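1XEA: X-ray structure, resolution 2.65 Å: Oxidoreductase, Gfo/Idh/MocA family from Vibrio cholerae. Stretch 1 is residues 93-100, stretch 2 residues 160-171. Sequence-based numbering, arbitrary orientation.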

# COMPACT_ATOMS: atom_id res chain seq x y z
N ASP A 93 31.16 10.17 14.90
CA ASP A 93 29.76 10.03 14.55
C ASP A 93 29.08 11.39 14.62
O ASP A 93 29.30 12.16 15.56
CB ASP A 93 29.08 9.05 15.51
CG ASP A 93 27.64 8.77 15.13
OD1 ASP A 93 27.38 8.51 13.93
OD2 ASP A 93 26.77 8.80 16.04
N LYS A 94 28.27 11.70 13.61
CA LYS A 94 27.56 12.97 13.54
C LYS A 94 26.80 13.21 14.84
O LYS A 94 26.25 12.28 15.42
CB LYS A 94 26.59 12.95 12.36
CG LYS A 94 25.44 11.98 12.51
CD LYS A 94 24.32 12.58 13.34
CE LYS A 94 23.52 11.51 14.08
NZ LYS A 94 22.40 12.12 14.84
N PRO A 95 26.76 14.46 15.31
CA PRO A 95 27.42 15.61 14.67
C PRO A 95 28.90 15.71 15.06
O PRO A 95 29.31 15.16 16.09
CB PRO A 95 26.59 16.78 15.18
CG PRO A 95 26.28 16.36 16.58
CD PRO A 95 25.89 14.91 16.41
N LEU A 96 29.69 16.40 14.25
CA LEU A 96 31.12 16.57 14.53
C LEU A 96 31.30 17.36 15.82
O LEU A 96 32.18 17.07 16.63
CB LEU A 96 31.81 17.31 13.38
CG LEU A 96 33.30 17.68 13.54
CD1 LEU A 96 34.14 16.43 13.79
CD2 LEU A 96 33.77 18.39 12.29
N ALA A 97 30.45 18.37 16.00
CA ALA A 97 30.52 19.20 17.18
C ALA A 97 29.27 20.05 17.26
O ALA A 97 28.57 20.22 16.26
CB ALA A 97 31.76 20.09 17.12
N ALA A 98 29.00 20.57 18.45
CA ALA A 98 27.83 21.40 18.70
C ALA A 98 27.88 22.77 18.05
O ALA A 98 26.93 23.54 18.14
CB ALA A 98 27.62 21.54 20.20
N SER A 99 28.99 23.09 17.40
CA SER A 99 29.11 24.39 16.75
C SER A 99 29.92 24.28 15.47
O SER A 99 30.69 23.34 15.30
CB SER A 99 29.77 25.40 17.68
OG SER A 99 31.13 25.07 17.92
N ALA A 100 29.74 25.25 14.58
CA ALA A 100 30.46 25.25 13.31
C ALA A 100 31.90 25.64 13.56
O ALA A 100 32.81 25.15 12.89
CB ALA A 100 29.81 26.23 12.34
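Stretch 2 (160-171) IRTFVFDDFIHP

Stretch 2 is a helix, laid against an irregular loop that leads into a helix of its own just after Ser99. The helix of stretch 2 widens to a pi-type turn at 164-168, and the backbones come nearest at Pro95 and Phe165, CA to CA 6.1 Å. Along the loop the partners run backward through the helix, from His170 at Lys94 to Arg161 at Ala98, so the two chains pass in broadly opposite senses.

Asp93 makes no contact. Lys94 extends roughly across the helix axis: its CD lies 4.0 Å from Ile169 CG2, its CE 3.1 Å from His170 NE2, and its NZ 3.0 Å from Asp166 O, at an angle too poor for a hydrogen bond. Pro95, behind a cis peptide bond, has its CA-to-CB bond pointing toward the helix. Its CB sits 3.3 Å from Phe165 O and 4.3 Å from both Phe165 CD2, at the ring edge, and Ile169 CD1, while its CD is 3.5 Å from Asp166 OD1. Leu96 stays clear.

Beyond it the backbone takes over. Ala97 points its CB away, yet its O approaches Phe165 CD2 at 3.2 Å; Ala98 O lies over one face of that ring, 3.5 Å from Phe165 CZ, and 2.8 Å from Arg161 NH1 without a hydrogen bond. One aromatic ring, that of Phe165, thus meets Pro95, Ala97, Ala98 and Ser99, whose N lies 3.9 Å from Phe165 CE2, with no clear cross-stretch hydrogen bond.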

# COMPACT_ATOMS: atom_id res chain seq x y z
N ILE A 160 16.00 23.85 20.37
CA ILE A 160 16.61 24.16 19.09
C ILE A 160 17.92 23.44 18.84
O ILE A 160 18.03 22.70 17.87
CB ILE A 160 16.85 25.66 18.97
CG1 ILE A 160 15.53 26.39 19.21
CG2 ILE A 160 17.43 25.98 17.59
CD1 ILE A 160 15.66 27.88 19.21
N ARG A 161 18.89 23.66 19.71
CA ARG A 161 20.20 23.03 19.55
C ARG A 161 20.13 21.54 19.29
O ARG A 161 20.46 21.09 18.19
CB ARG A 161 21.05 23.29 20.78
CG ARG A 161 21.64 24.68 20.83
CD ARG A 161 22.91 24.76 20.04
NE ARG A 161 23.01 26.02 19.32
CZ ARG A 161 24.09 26.40 18.65
NH1 ARG A 161 25.17 25.63 18.62
NH2 ARG A 161 24.09 27.56 18.01
N THR A 162 19.74 20.77 20.29
CA THR A 162 19.67 19.33 20.15
C THR A 162 18.92 18.92 18.90
O THR A 162 19.40 18.12 18.10
CB THR A 162 18.98 18.69 21.35
OG1 THR A 162 19.63 19.10 22.55
CG2 THR A 162 19.03 17.17 21.24
N PHE A 163 17.72 19.46 18.75
CA PHE A 163 16.86 19.17 17.61
C PHE A 163 17.63 19.30 16.30
O PHE A 163 17.55 18.43 15.45
CB PHE A 163 15.68 20.14 17.63
CG PHE A 163 14.64 19.89 16.57
CD1 PHE A 163 13.37 19.46 16.92
CD2 PHE A 163 14.89 20.20 15.24
CE1 PHE A 163 12.36 19.36 15.98
CE2 PHE A 163 13.88 20.11 14.29
CZ PHE A 163 12.61 19.69 14.67
N VAL A 164 18.38 20.39 16.14
CA VAL A 164 19.11 20.59 14.91
C VAL A 164 20.40 19.81 14.79
O VAL A 164 20.58 19.04 13.85
CB VAL A 164 19.44 22.08 14.68
CG1 VAL A 164 20.19 22.25 13.37
CG2 VAL A 164 18.16 22.89 14.65
N PHE A 165 21.31 19.98 15.73
CA PHE A 165 22.58 19.26 15.63
C PHE A 165 22.51 17.76 15.81
O PHE A 165 23.29 17.03 15.20
CB PHE A 165 23.61 19.86 16.58
CG PHE A 165 24.31 21.07 16.02
CD1 PHE A 165 23.68 22.31 16.00
CD2 PHE A 165 25.58 20.95 15.47
CE1 PHE A 165 24.31 23.42 15.44
CE2 PHE A 165 26.21 22.05 14.92
CZ PHE A 165 25.58 23.29 14.90
N ASP A 166 21.59 17.27 16.63
CA ASP A 166 21.52 15.83 16.85
C ASP A 166 20.43 15.09 16.07
O ASP A 166 20.32 13.87 16.17
CB ASP A 166 21.37 15.54 18.34
CG ASP A 166 22.50 16.11 19.16
OD1 ASP A 166 23.67 15.72 18.93
OD2 ASP A 166 22.23 16.97 20.03
N ASP A 167 19.66 15.82 15.27
CA ASP A 167 18.58 15.18 14.52
C ASP A 167 18.41 15.72 13.11
O ASP A 167 18.76 15.05 12.14
CB ASP A 167 17.29 15.34 15.31
CG ASP A 167 16.38 14.14 15.18
OD1 ASP A 167 16.80 13.14 14.57
OD2 ASP A 167 15.25 14.20 15.70
N PHE A 168 17.86 16.93 13.02
CA PHE A 168 17.60 17.59 11.75
C PHE A 168 18.79 17.53 10.80
O PHE A 168 18.64 17.56 9.58
CB PHE A 168 17.22 19.05 11.98
CG PHE A 168 16.72 19.74 10.76
CD1 PHE A 168 15.49 19.38 10.21
CD2 PHE A 168 17.47 20.74 10.15
CE1 PHE A 168 15.01 20.01 9.06
CE2 PHE A 168 17.00 21.38 8.99
CZ PHE A 168 15.77 21.02 8.44
N ILE A 169 19.98 17.45 11.38
CA ILE A 169 21.19 17.39 10.57
C ILE A 169 21.15 16.18 9.65
O ILE A 169 21.80 16.17 8.62
CB ILE A 169 22.44 17.34 11.46
CG1 ILE A 169 23.68 17.71 10.64
CG2 ILE A 169 22.60 15.96 12.07
CD1 ILE A 169 24.82 18.20 11.47
N HIS A 170 20.40 15.16 10.04
CA HIS A 170 20.31 13.98 9.21
C HIS A 170 19.66 14.34 7.88
O HIS A 170 20.30 14.28 6.83
CB HIS A 170 19.49 12.89 9.90
CG HIS A 170 20.32 11.95 10.71
ND1 HIS A 170 21.44 11.32 10.21
CD2 HIS A 170 20.19 11.52 11.99
CE1 HIS A 170 21.97 10.56 11.15
NE2 HIS A 170 21.23 10.66 12.24
N PRO A 171 18.38 14.75 7.90
CA PRO A 171 17.74 15.10 6.63
C PRO A 171 18.38 16.29 5.92
O PRO A 171 18.49 16.31 4.70
CB PRO A 171 16.29 15.39 7.04
CG PRO A 171 16.42 15.87 8.44
CD PRO A 171 17.44 14.93 9.03